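Local coordinates for protein N-acetyltransferase (PDB 3I3G) that probably transfers the acetyl group of acetyl-CoA to D-glucosamine 6-phosphate, an early step on the route to UDP-N-acetylglucosamine, at residues 23-28 with 65-70; 36-41 with 101-106; 81-86 with 119-124; 96-101 with 132-137. All blocks are in the same frame, centred on the assembly; numbering follows the deposited sequence. Where two conformers were deposited one is given.

Contact 1 (23-28 with 65-70)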
loop_
_atom_site.group_PDB
_atom_site.type_symbol
_atom_site.label_atom_id
_atom_site.label_comp_id
_atom_site.label_asym_id
_atom_site.label_seq_id
_atom_site.Cartn_x
_atom_site.Cartn_y
_atom_site.Cartn_z
ATOM N N LEU A 23 13.857 -16.511 -11.357
ATOM C CA LEU A 23 13.057 -15.669 -10.480
ATOM C C LEU A 23 13.874 -15.314 -9.246
ATOM O O LEU A 23 14.284 -16.195 -8.492
ATOM C CB LEU A 23 11.774 -16.394 -10.073
ATOM C CG LEU A 23 10.813 -15.648 -9.146
ATOM C CD1 LEU A 23 10.438 -14.300 -9.731
ATOM C CD2 LEU A 23 9.572 -16.485 -8.888
ATOM N N ARG A 24 14.119 -14.023 -9.047
ATOM C CA ARG A 24 14.959 -13.578 -7.944
ATOM C C ARG A 24 14.635 -12.153 -7.507
ATOM O O ARG A 24 13.815 -11.472 -8.124
ATOM C CB ARG A 24 16.437 -13.679 -8.331
ATOM C CG ARG A 24 16.797 -12.926 -9.605
ATOM C CD ARG A 24 18.298 -12.933 -9.849
ATOM N NE ARG A 24 18.658 -12.235 -11.079
ATOM C CZ ARG A 24 18.731 -10.912 -11.192
ATOM N NH1 ARG A 24 18.461 -10.140 -10.149
ATOM N NH2 ARG A 24 19.069 -10.361 -12.350
ATOM N N VAL A 25 15.284 -11.707 -6.438
ATOM C CA VAL A 25 15.087 -10.354 -5.935
ATOM C C VAL A 25 15.788 -9.337 -6.829
ATOM O O VAL A 25 16.852 -9.614 -7.386
ATOM C CB VAL A 25 15.613 -10.202 -4.496
ATOM C CG1 VAL A 25 14.927 -11.198 -3.575
ATOM C CG2 VAL A 25 17.122 -10.383 -4.462
ATOM N N LEU A 26 15.184 -8.161 -6.961
ATOM C CA LEU A 26 15.754 -7.086 -7.760
ATOM C C LEU A 26 17.096 -6.644 -7.180
ATOM O O LEU A 26 17.226 -6.474 -5.969
ATOM C CB LEU A 26 14.791 -5.900 -7.793
ATOM C CG LEU A 26 15.256 -4.645 -8.531
ATOM C CD1 LEU A 26 15.278 -4.893 -10.026
ATOM C CD2 LEU A 26 14.352 -3.472 -8.198
ATOM N N GLU A 27 18.093 -6.463 -8.043
ATOM C CA GLU A 27 19.386 -5.949 -7.595
ATOM C C GLU A 27 19.857 -4.739 -8.402
ATOM O O GLU A 27 19.326 -4.446 -9.474
ATOM C CB GLU A 27 20.451 -7.052 -7.561
ATOM C CG GLU A 27 20.376 -8.059 -8.693
ATOM C CD GLU A 27 21.074 -9.363 -8.347
ATOM O OE1 GLU A 27 21.515 -10.077 -9.271
ATOM O OE2 GLU A 27 21.185 -9.675 -7.143
ATOM N N GLU A 28 20.852 -4.037 -7.869
ATOM C CA GLU A 28 21.288 -2.765 -8.436
ATOM C C GLU A 28 21.619 -2.852 -9.924
ATOM O O GLU A 28 21.337 -1.926 -10.683
ATOM C CB GLU A 28 22.482 -2.211 -7.650
ATOM C CG GLU A 28 22.784 -0.749 -7.933
ATOM C CD GLU A 28 23.835 -0.176 -7.002
ATOM O OE1 GLU A 28 24.266 -0.891 -6.072
ATOM O OE2 GLU A 28 24.227 0.991 -7.198
ATOM N N VAL A 65 9.695 -5.319 -1.160
ATOM C CA VAL A 65 10.439 -6.375 -1.830
ATOM C C VAL A 65 10.011 -6.453 -3.290
ATOM O O VAL A 65 8.818 -6.488 -3.593
ATOM C CB VAL A 65 10.192 -7.746 -1.176
ATOM C CG1 VAL A 65 10.998 -8.824 -1.885
ATOM C CG2 VAL A 65 10.538 -7.701 0.302
ATOM N N THR A 66 10.984 -6.476 -4.192
ATOM C CA THR A 66 10.687 -6.598 -5.613
ATOM C C THR A 66 11.289 -7.873 -6.190
ATOM O O THR A 66 12.500 -8.087 -6.123
ATOM C CB THR A 66 11.197 -5.384 -6.413
ATOM O OG1 THR A 66 10.610 -4.184 -5.892
ATOM C CG2 THR A 66 10.827 -5.525 -7.882
ATOM N N LYS A 67 10.432 -8.721 -6.746
ATOM C CA LYS A 67 10.881 -9.938 -7.405
ATOM C C LYS A 67 10.816 -9.735 -8.911
ATOM O O LYS A 67 9.878 -9.126 -9.421
ATOM C CB LYS A 67 10.012 -11.128 -6.995
ATOM C CG LYS A 67 9.972 -11.380 -5.496
ATOM C CD LYS A 67 11.365 -11.641 -4.941
ATOM C CE LYS A 67 11.922 -12.967 -5.431
ATOM N NZ LYS A 67 11.236 -14.129 -4.799
ATOM N N VAL A 68 11.820 -10.240 -9.620
ATOM C CA VAL A 68 11.876 -10.073 -11.065
ATOM C C VAL A 68 12.201 -11.381 -11.773
ATOM O O VAL A 68 12.851 -12.264 -11.211
ATOM C CB VAL A 68 12.941 -9.034 -11.471
ATOM C CG1 VAL A 68 12.603 -7.669 -10.895
ATOM C CG2 VAL A 68 14.322 -9.487 -11.018
ATOM N N PHE A 69 11.735 -11.498 -13.010
ATOM C CA PHE A 69 12.191 -12.557 -13.893
ATOM C C PHE A 69 13.303 -12.003 -14.766
ATOM O O PHE A 69 13.154 -10.943 -15.376
ATOM C CB PHE A 69 11.049 -13.091 -14.757
ATOM C CG PHE A 69 10.332 -14.262 -14.152
ATOM C CD1 PHE A 69 10.946 -15.502 -14.084
ATOM C CD2 PHE A 69 9.048 -14.125 -13.655
ATOM C CE1 PHE A 69 10.291 -16.584 -13.529
ATOM C CE2 PHE A 69 8.388 -15.205 -13.101
ATOM C CZ PHE A 69 9.012 -16.435 -13.036
ATOM N N CYS A 70 14.420 -12.719 -14.816
ATOM C CA CYS A 70 15.575 -12.271 -15.578
ATOM C C CYS A 70 16.013 -13.322 -16.588
ATOM O O CYS A 70 16.131 -14.503 -16.262
ATOM C CB CYS A 70 16.734 -11.937 -14.633
ATOM S SG CYS A 70 18.309 -11.558 -15.448
HETATM O O HOH W 1 13.130 -15.901 -5.633
#
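Leu23 lays its CD1 methyl over one face of the Phe69 ring, 4.1 Å from the centroid and 11° off the ring normal, a CH-pi contact above the centre of the ring. Its CB packs on Phe69 CE1 (3.8 Å). Setting CG opposite the backbone N (chi1 180°) is what carries the Leu23 branch across to the phenyl. One residue on, Arg24 and Val68 form an antiparallel hydrogen-bonded pair: Arg24 N to Val68 O at 3.1 Å and Val68 N to Arg24 O at 2.8 Å. Leu26 N then gives its hydrogen to Thr66 O, also at 2.8 Å, and its side chain lies alongside that of Thr66 while CD1 reaches Val68 CG1.

The Arg24 side chain, extended from CG to NE, runs along the same face as Val68, and NH2 makes a weak hydrogen bond to Cys70 SG (3.4 Å). Glu27 OE1 sits over a face of the guanidinium, 3.2 Å from Arg24 NH1, a pairing of charges alone. The bent Lys67 chain folds back over the Arg24 carbonyl, CE 3.6 Å from Arg24 O; a water links NZ to Leu23 O.

Further out, Lys67 NZ pairs with Asp120, and helix 113-127 packs on Leu23 and Phe69. Backbone bonds thus fix the outermost strand 21-25 of the GNAT sheet to 65-71, while Glu22, Asp30 and Glu27 gather round one guanidinium, balancing its charge and probably holding its position.

Contact 2 (36-41 with 101-106)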
loop_
_atom_site.group_PDB
_atom_site.type_symbol
_atom_site.label_atom_id
_atom_site.label_comp_id
_atom_site.label_asym_id
_atom_site.label_seq_id
_atom_site.Cartn_x
_atom_site.Cartn_y
_atom_site.Cartn_z
ATOM N N GLU A 36 12.976 0.118 -17.866
ATOM C CA GLU A 36 12.502 -0.067 -19.232
ATOM C C GLU A 36 11.256 -0.948 -19.247
ATOM O O GLU A 36 10.279 -0.654 -19.938
ATOM C CB GLU A 36 13.606 -0.687 -20.090
ATOM C CG GLU A 36 13.262 -0.816 -21.563
ATOM C CD GLU A 36 14.467 -1.189 -22.402
ATOM O OE1 GLU A 36 14.293 -1.463 -23.607
ATOM O OE2 GLU A 36 15.589 -1.207 -21.854
ATOM N N LEU A 37 11.297 -2.028 -18.474
ATOM C CA LEU A 37 10.154 -2.923 -18.347
ATOM C C LEU A 37 8.933 -2.176 -17.821
ATOM O O LEU A 37 7.837 -2.291 -18.372
ATOM C CB LEU A 37 10.490 -4.090 -17.417
ATOM C CG LEU A 37 9.352 -5.062 -17.094
ATOM C CD1 LEU A 37 8.936 -5.836 -18.334
ATOM C CD2 LEU A 37 9.764 -6.016 -15.988
ATOM N N LEU A 38 9.126 -1.411 -16.752
ATOM C CA LEU A 38 8.029 -0.668 -16.139
ATOM C C LEU A 38 7.381 0.291 -17.135
ATOM O O LEU A 38 6.240 0.714 -16.949
ATOM C CB LEU A 38 8.511 0.087 -14.898
ATOM C CG LEU A 38 8.941 -0.777 -13.709
ATOM C CD1 LEU A 38 9.550 0.078 -12.606
ATOM C CD2 LEU A 38 7.769 -1.584 -13.177
ATOM N N GLY A 39 8.114 0.630 -18.189
ATOM C CA GLY A 39 7.587 1.498 -19.238
ATOM C C GLY A 39 6.345 0.913 -19.885
ATOM O O GLY A 39 5.560 1.630 -20.505
ATOM N N HIS A 40 6.166 -0.395 -19.739
ATOM C CA HIS A 40 5.014 -1.077 -20.317
ATOM C C HIS A 40 3.778 -0.943 -19.433
ATOM O O HIS A 40 2.655 -1.173 -19.883
ATOM C CB HIS A 40 5.327 -2.557 -20.552
ATOM C CG HIS A 40 6.422 -2.791 -21.545
ATOM N ND1 HIS A 40 6.210 -2.761 -22.906
ATOM C CD2 HIS A 40 7.738 -3.059 -21.373
ATOM C CE1 HIS A 40 7.349 -2.999 -23.532
ATOM N NE2 HIS A 40 8.292 -3.186 -22.624
ATOM N N LEU A 41 3.949 -0.515 -18.205
ATOM C CA LEU A 41 2.875 -0.435 -17.281
ATOM C C LEU A 41 2.400 0.992 -17.145
ATOM O O LEU A 41 1.255 1.225 -17.001
ATOM C CB LEU A 41 3.316 -0.947 -15.926
ATOM C CG LEU A 41 2.332 -0.910 -14.758
ATOM C CD1 LEU A 41 1.223 -1.883 -14.993
ATOM C CD2 LEU A 41 2.979 -1.190 -13.412
ATOM N N ASP A 101 2.663 -2.868 -8.758
ATOM C CA ASP A 101 3.427 -2.719 -9.949
ATOM C C ASP A 101 3.788 -4.067 -10.581
ATOM O O ASP A 101 4.910 -4.401 -10.642
ATOM C CB ASP A 101 4.688 -1.931 -9.651
ATOM C CG ASP A 101 4.399 -0.449 -9.394
ATOM O OD1 ASP A 101 3.672 0.160 -10.114
ATOM O OD2 ASP A 101 4.861 0.002 -8.428
ATOM N N VAL A 102 2.786 -4.833 -10.966
ATOM C CA VAL A 102 2.979 -6.107 -11.644
ATOM C C VAL A 102 3.061 -5.858 -13.145
ATOM O O VAL A 102 2.133 -5.315 -13.743
ATOM C CB VAL A 102 1.825 -7.082 -11.349
ATOM C CG1 VAL A 102 2.069 -8.421 -12.033
ATOM C CG2 VAL A 102 1.655 -7.266 -9.847
ATOM N N VAL A 103 4.177 -6.245 -13.753
ATOM C CA VAL A 103 4.373 -6.014 -15.178
ATOM C C VAL A 103 5.176 -7.133 -15.827
ATOM O O VAL A 103 6.174 -7.597 -15.278
ATOM C CB VAL A 103 5.080 -4.667 -15.439
ATOM C CG1 VAL A 103 6.440 -4.641 -14.760
ATOM C CG2 VAL A 103 5.218 -4.418 -16.937
ATOM N N VAL A 104 4.728 -7.565 -17.001
ATOM C CA VAL A 104 5.427 -8.597 -17.752
ATOM C C VAL A 104 5.685 -8.127 -19.176
ATOM O O VAL A 104 4.803 -7.563 -19.823
ATOM C CB VAL A 104 4.624 -9.910 -17.794
ATOM C CG1 VAL A 104 5.259 -10.889 -18.769
ATOM C CG2 VAL A 104 4.528 -10.515 -16.402
ATOM N N ASP A 105 6.903 -8.348 -19.658
ATOM C CA ASP A 105 7.247 -7.987 -21.023
ATOM C C ASP A 105 6.294 -8.690 -21.986
ATOM O O ASP A 105 6.096 -9.900 -21.893
ATOM C CB ASP A 105 8.697 -8.363 -21.328
ATOM C CG ASP A 105 9.136 -7.915 -22.707
ATOM O OD1 ASP A 105 10.179 -7.236 -22.808
ATOM O OD2 ASP A 105 8.432 -8.232 -23.688
ATOM N N PRO A 106 5.690 -7.924 -22.907
ATOM C CA PRO A 106 4.736 -8.465 -23.870
ATOM C C PRO A 106 5.296 -9.668 -24.626
ATOM O O PRO A 106 4.543 -10.562 -25.011
ATOM C CB PRO A 106 4.488 -7.293 -24.832
ATOM C CG PRO A 106 5.523 -6.261 -24.500
ATOM C CD PRO A 106 5.879 -6.475 -23.072
HETATM O O HOH W 2 11.051 -4.635 -21.336
#
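The apolar core of this contact is Val103, and Leu37 touches both of its methyls: Leu37 CG lies 3.8 Å from CG1, and Leu37 O lies 3.7 Å from CG2. Leu38 CD2 joins at CG1 (3.7 Å), the CB atoms of His40 and Leu41, less closely, at CG2. With CG2 opposite its own backbone N and CG1 at chi1 60°, Val103 spreads both branches under the end of helix 31-38 and the residues after it. Leu37 CD1 reaches past the strand end to Asp105 N at 3.5 Å.

A CH-pi contact comes next: Pro106 CD stands over one face of the His40 imidazole, 3.8 Å from the centroid and 14° off the normal.

Set apart from these, the Leu41 CD2 methyl lies beside a carboxylate, 3.6 Å from Asp101 OD1, the side chains crossing at about a right angle; Asp101 OD2 pairs with Lys88 of the second subunit.

Between the two segments the polar link is one water, which gives a hydrogen to Asp105 OD1 (3.1 Å) and is weakly bonded to His40 NE2. Asp105 OD1 also pairs with Arg76, while OD2 accepts from the backbone of Ser107.

Aliphatic and CH-pi contacts therefore seat this helix end on strand 96-104 and the residues after it, leaving the aspartates to bind partners elsewhere.

Contact 3 (81-86 with 119-124)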
loop_
_atom_site.group_PDB
_atom_site.type_symbol
_atom_site.label_atom_id
_atom_site.label_comp_id
_atom_site.label_asym_id
_atom_site.label_seq_id
_atom_site.Cartn_x
_atom_site.Cartn_y
_atom_site.Cartn_z
ATOM N N ALA A 81 7.263 -7.753 -9.997
ATOM C CA ALA A 81 6.137 -7.577 -9.089
ATOM C C ALA A 81 6.683 -7.222 -7.712
ATOM O O ALA A 81 7.654 -7.820 -7.254
ATOM C CB ALA A 81 5.300 -8.842 -9.023
ATOM N N SER A 82 6.065 -6.244 -7.058
ATOM C CA SER A 82 6.560 -5.771 -5.768
ATOM C C SER A 82 5.594 -6.086 -4.630
ATOM O O SER A 82 4.384 -6.173 -4.836
ATOM C CB SER A 82 6.850 -4.270 -5.820
ATOM O OG SER A 82 7.920 -3.992 -6.707
ATOM N N LEU A 83 6.142 -6.252 -3.431
ATOM C CA LEU A 83 5.345 -6.608 -2.265
ATOM C C LEU A 83 5.644 -5.696 -1.079
ATOM O O LEU A 83 6.800 -5.500 -0.707
ATOM C CB LEU A 83 5.597 -8.066 -1.872
ATOM C CG LEU A 83 4.862 -8.560 -0.626
ATOM C CD1 LEU A 83 3.358 -8.509 -0.840
ATOM C CD2 LEU A 83 5.307 -9.969 -0.251
ATOM N N MET A 84 4.589 -5.142 -0.494
ATOM C CA MET A 84 4.716 -4.315 0.698
ATOM C C MET A 84 3.924 -4.956 1.829
ATOM O O MET A 84 2.698 -5.019 1.776
ATOM C CB MET A 84 4.193 -2.904 0.430
ATOM C CG MET A 84 4.805 -2.228 -0.786
ATOM S SD MET A 84 4.155 -0.569 -1.059
ATOM C CE MET A 84 2.394 -0.895 -1.110
ATOM N N ILE A 85 4.627 -5.442 2.845
ATOM C CA ILE A 85 3.969 -6.084 3.977
ATOM C C ILE A 85 3.709 -5.086 5.101
ATOM O O ILE A 85 4.641 -4.553 5.704
ATOM C CB ILE A 85 4.775 -7.283 4.501
ATOM C CG1 ILE A 85 4.872 -8.363 3.421
ATOM C CG2 ILE A 85 4.131 -7.844 5.759
ATOM C CD1 ILE A 85 5.590 -9.621 3.865
ATOM N N GLN A 86 2.434 -4.835 5.376
ATOM C CA GLN A 86 2.052 -3.840 6.370
ATOM C C GLN A 86 1.345 -4.457 7.570
ATOM O O GLN A 86 0.249 -5.007 7.442
ATOM C CB GLN A 86 1.171 -2.767 5.732
ATOM C CG GLN A 86 1.924 -1.822 4.813
ATOM C CD GLN A 86 1.000 -0.908 4.039
ATOM O OE1 GLN A 86 -0.119 -1.287 3.692
ATOM N NE2 GLN A 86 1.462 0.306 3.762
ATOM N N MET A 119 2.111 -15.716 -7.397
ATOM C CA MET A 119 2.169 -16.844 -6.472
ATOM C C MET A 119 3.358 -16.711 -5.527
ATOM O O MET A 119 3.238 -16.954 -4.327
ATOM C CB MET A 119 2.247 -18.166 -7.238
ATOM C CG MET A 119 0.979 -18.520 -7.999
ATOM S SD MET A 119 -0.449 -18.743 -6.918
ATOM C CE MET A 119 -0.755 -17.057 -6.398
ATOM N N ASP A 120 4.503 -16.317 -6.076
ATOM C CA ASP A 120 5.707 -16.122 -5.278
ATOM C C ASP A 120 5.456 -15.121 -4.156
ATOM O O ASP A 120 5.777 -15.381 -2.997
ATOM C CB ASP A 120 6.860 -15.635 -6.158
ATOM C CG ASP A 120 8.175 -15.551 -5.405
ATOM O OD1 ASP A 120 8.598 -16.572 -4.824
ATOM O OD2 ASP A 120 8.792 -14.466 -5.400
ATOM N N LEU A 121 4.881 -13.975 -4.508
ATOM C CA LEU A 121 4.615 -12.924 -3.533
ATOM C C LEU A 121 3.588 -13.368 -2.497
ATOM O O LEU A 121 3.661 -12.977 -1.331
ATOM C CB LEU A 121 4.154 -11.642 -4.232
ATOM C CG LEU A 121 5.188 -10.983 -5.145
ATOM C CD1 LEU A 121 4.713 -9.611 -5.601
ATOM C CD2 LEU A 121 6.530 -10.877 -4.436
ATOM N N CYS A 122 2.630 -14.185 -2.924
ATOM C CA CYS A 122 1.621 -14.706 -2.011
ATOM C C CYS A 122 2.254 -15.634 -0.982
ATOM O O CYS A 122 1.872 -15.633 0.187
ATOM C CB CYS A 122 0.520 -15.442 -2.777
ATOM S SG CYS A 122 -0.637 -14.359 -3.635
ATOM N N GLU A 123 3.224 -16.427 -1.426
ATOM C CA GLU A 123 3.929 -17.333 -0.529
ATOM C C GLU A 123 4.741 -16.547 0.495
ATOM O O GLU A 123 4.727 -16.859 1.687
ATOM C CB GLU A 123 4.834 -18.281 -1.316
ATOM C CG GLU A 123 5.710 -19.163 -0.441
ATOM C CD GLU A 123 4.913 -19.928 0.598
ATOM O OE1 GLU A 123 3.739 -20.262 0.324
ATOM O OE2 GLU A 123 5.461 -20.196 1.689
ATOM N N ILE A 124 5.449 -15.525 0.028
ATOM C CA ILE A 124 6.198 -14.656 0.925
ATOM C C ILE A 124 5.257 -14.039 1.952
ATOM O O ILE A 124 5.535 -14.050 3.151
ATOM C CB ILE A 124 6.925 -13.539 0.158
ATOM C CG1 ILE A 124 7.977 -14.139 -0.779
ATOM C CG2 ILE A 124 7.570 -12.562 1.130
ATOM C CD1 ILE A 124 8.664 -13.121 -1.663
#
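Helix 113-127 of the GNAT fold lies along one face of the central sheet, and here it meets strand 76-86 through a small patch of aliphatic side chains. The face of the strand that takes part carries Ala81, Leu83 and Ile85; the helix presents Leu121 and Ile124, one turn apart. Leu121 divides its two methyls between neighbouring parts of the strand. CD1 touches Ala81 CB at 3.6 Å and lies 3.5 Å from Ser82 O, whereas CD2 packs on Leu83 CB at 3.9 Å. The branch is carried down to the strand by CG standing opposite the carbonyl carbon of Leu121 (chi1 -65°).

Leu83 answers with CD2, which slips past Ile124 in the opposite direction and comes to 3.7 Å from its CG2. The same methyl of Leu83 also lies 3.6 Å from Leu121 O, a carbonyl that also accepts a hydrogen bond from Ser125 OG. Beyond this, Ile85 CD1 approaches Ile124 CG2 only loosely, at 4.5 Å.

The short segments run nearly the same way, 18° apart, with their axes 9.0 Å from each other. This helix is the connection of the beta-alpha-beta unit that joins strand 96-104 to strand 132-137, and it also spans the antiparallel neighbour 76-86. Leu121 accordingly packs on Ile99 of the next strand as well, while Ala81 reaches Leu117 on the helix. On the other face of strand 76-86, Ser82 OG is hydrogen-bonded to Thr66 OG1, and Met84 packs against Gln86 of the second subunit.

Contact 4 (96-101 with 132-137)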
loop_
_atom_site.group_PDB
_atom_site.type_symbol
_atom_site.label_atom_id
_atom_site.label_comp_id
_atom_site.label_asym_id
_atom_site.label_seq_id
_atom_site.Cartn_x
_atom_site.Cartn_y
_atom_site.Cartn_z
ATOM N N VAL A 96 -0.945 -7.289 6.285
ATOM C CA VAL A 96 -1.582 -7.361 4.979
ATOM C C VAL A 96 -0.523 -7.238 3.889
ATOM O O VAL A 96 0.308 -6.331 3.919
ATOM C CB VAL A 96 -2.619 -6.242 4.795
ATOM C CG1 VAL A 96 -3.095 -6.189 3.351
ATOM C CG2 VAL A 96 -3.789 -6.442 5.748
ATOM N N GLY A 97 -0.552 -8.160 2.933
ATOM C CA GLY A 97 0.374 -8.117 1.807
ATOM C C GLY A 97 -0.154 -7.260 0.673
ATOM O O GLY A 97 -1.187 -7.568 0.079
ATOM N N HIS A 98 0.556 -6.176 0.377
ATOM C CA HIS A 98 0.179 -5.280 -0.706
ATOM C C HIS A 98 1.048 -5.534 -1.931
ATOM O O HIS A 98 2.244 -5.246 -1.917
ATOM C CB HIS A 98 0.332 -3.821 -0.273
ATOM C CG HIS A 98 -0.560 -3.429 0.863
ATOM N ND1 HIS A 98 -1.708 -2.687 0.687
ATOM C CD2 HIS A 98 -0.472 -3.673 2.192
ATOM C CE1 HIS A 98 -2.289 -2.492 1.857
ATOM N NE2 HIS A 98 -1.558 -3.081 2.786
ATOM N N ILE A 99 0.447 -6.077 -2.984
ATOM C CA ILE A 99 1.163 -6.306 -4.234
ATOM C C ILE A 99 1.050 -5.087 -5.142
ATOM O O ILE A 99 -0.040 -4.556 -5.354
ATOM C CB ILE A 99 0.654 -7.562 -4.964
ATOM C CG1 ILE A 99 1.033 -8.819 -4.176
ATOM C CG2 ILE A 99 1.226 -7.633 -6.374
ATOM C CD1 ILE A 99 0.631 -10.117 -4.853
ATOM N N GLU A 100 2.188 -4.646 -5.670
ATOM C CA GLU A 100 2.249 -3.423 -6.460
ATOM C C GLU A 100 3.013 -3.622 -7.763
ATOM O O GLU A 100 3.872 -4.496 -7.865
ATOM C CB GLU A 100 2.929 -2.311 -5.656
ATOM C CG GLU A 100 2.132 -1.811 -4.464
ATOM C CD GLU A 100 1.066 -0.811 -4.859
ATOM O OE1 GLU A 100 1.293 -0.037 -5.812
ATOM O OE2 GLU A 100 0.002 -0.792 -4.210
ATOM N N ASP A 101 2.663 -2.868 -8.758
ATOM C CA ASP A 101 3.427 -2.719 -9.949
ATOM C C ASP A 101 3.788 -4.067 -10.581
ATOM O O ASP A 101 4.910 -4.401 -10.642
ATOM C CB ASP A 101 4.688 -1.931 -9.651
ATOM C CG ASP A 101 4.399 -0.449 -9.394
ATOM O OD1 ASP A 101 3.672 0.160 -10.114
ATOM O OD2 ASP A 101 4.861 0.002 -8.428
ATOM N N LYS A 132 -4.230 -11.770 4.445
ATOM C CA LYS A 132 -4.755 -11.496 3.113
ATOM C C LYS A 132 -3.723 -10.790 2.241
ATOM O O LYS A 132 -2.785 -10.171 2.743
ATOM C CB LYS A 132 -6.028 -10.649 3.194
ATOM C CG LYS A 132 -5.780 -9.189 3.552
ATOM C CD LYS A 132 -7.057 -8.366 3.466
ATOM C CE LYS A 132 -6.792 -6.905 3.800
ATOM N NZ LYS A 132 -8.019 -6.067 3.679
ATOM N N VAL A 133 -3.902 -10.901 0.929
ATOM C CA VAL A 133 -3.093 -10.166 -0.030
ATOM C C VAL A 133 -4.023 -9.341 -0.907
ATOM O O VAL A 133 -5.018 -9.849 -1.420
ATOM C CB VAL A 133 -2.262 -11.108 -0.923
ATOM C CG1 VAL A 133 -1.484 -10.307 -1.957
ATOM C CG2 VAL A 133 -1.317 -11.951 -0.078
ATOM N N ILE A 134 -3.704 -8.062 -1.066
ATOM C CA ILE A 134 -4.537 -7.176 -1.868
ATOM C C ILE A 134 -3.722 -6.436 -2.919
ATOM O O ILE A 134 -2.517 -6.238 -2.761
ATOM C CB ILE A 134 -5.285 -6.151 -0.996
ATOM C CG1 ILE A 134 -4.295 -5.334 -0.165
ATOM C CG2 ILE A 134 -6.294 -6.853 -0.100
ATOM C CD1 ILE A 134 -4.943 -4.234 0.649
ATOM N N LEU A 135 -4.394 -6.035 -3.991
ATOM C CA LEU A 135 -3.758 -5.296 -5.068
ATOM C C LEU A 135 -4.819 -4.568 -5.883
ATOM O O LEU A 135 -5.999 -4.911 -5.827
ATOM C CB LEU A 135 -2.948 -6.242 -5.959
ATOM C CG LEU A 135 -3.706 -7.404 -6.605
ATOM C CD1 LEU A 135 -4.502 -6.923 -7.807
ATOM C CD2 LEU A 135 -2.745 -8.503 -7.015
ATOM N N ASP A 136 -4.399 -3.552 -6.629
ATOM C CA ASP A 136 -5.316 -2.809 -7.481
ATOM C C ASP A 136 -5.128 -3.218 -8.934
ATOM O O ASP A 136 -4.018 -3.178 -9.461
ATOM C CB ASP A 136 -5.106 -1.304 -7.318
ATOM C CG ASP A 136 -5.517 -0.805 -5.950
ATOM O OD1 ASP A 136 -6.485 -1.356 -5.381
ATOM O OD2 ASP A 136 -4.877 0.140 -5.444
ATOM N N SER A 137 -6.220 -3.612 -9.578
ATOM C CA SER A 137 -6.154 -4.093 -10.949
ATOM C C SER A 137 -6.929 -3.207 -11.909
ATOM O O SER A 137 -8.014 -2.724 -11.588
ATOM C CB SER A 137 -6.681 -5.526 -11.035
ATOM O OG SER A 137 -6.827 -5.929 -12.385
HETATM O O HOH W 3 -1.744 -2.848 -6.444
HETATM O O HOH W 4 -2.358 -0.179 -6.197
#
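Ile134 turns CG1 to chi1 57°, between its backbone N and carbonyl carbon, and His98 sets its ring at chi1 -63°, which brings the isoleucine branch over one face of the imidazole. Ile134 CG1 lies 4.2 Å from the ring centroid, 28° off the normal, in a CH-pi contact, and Ile134 CD1 comes closer still, 3.4 Å from His98 CE1. Strands 96-104 and 132-137 are the parallel pair of a beta-alpha-beta unit in the GNAT fold, joined through helix 113-127.

Three bonds tie their backbones: Gly97 N to Lys132 O at 3.0 Å, Ile134 N to Gly97 O at 2.8 Å, and Ile99 N to Ile134 O at 3.0 Å. Beside His98, Val96 CG1 packs on Ile134 CG1, and Val96 CG2 meets the CE methylene of Lys132. On the opposite face, Ile99 CD1 touches Val133 CG1 at 3.6 Å, beneath helix 113-127, and Ile99 lies side by side with Leu135, CB against CB.

Strand 132-137 also pairs antiparallel with a strand of the second subunit. Past Ile99 water fills in: one molecule donates to Ile99 O (2.6 Å) and accepts from Asp136 N, another donates to Glu100 OE2 and, at 2.6 Å, to Asp136 OD2.

How the contacts relate
All four contacts belong to one mixed sheet, ordered 21-25, 65-71, 76-86, 96-104, 132-137. Contact 1 joins its first two strands and contact 4 its last two, with centres about 17 Å apart on opposite sides of the chain's centre. Contact 3 sets helix 113-127 on the middle strand and touches both: its centre is about 12 Å from that of contact 1, through neighbouring strands 65-71 and 76-86, and about 8 Å from that of contact 4. Contact 2 shares Asp101 with contact 4. Along the chain, contact 1 closes before contacts 3 and 4 open but crosses contact 2; contacts 2, 3 and 4 interlock and also touch the second subunit, where the sheet runs on from strand 132-137.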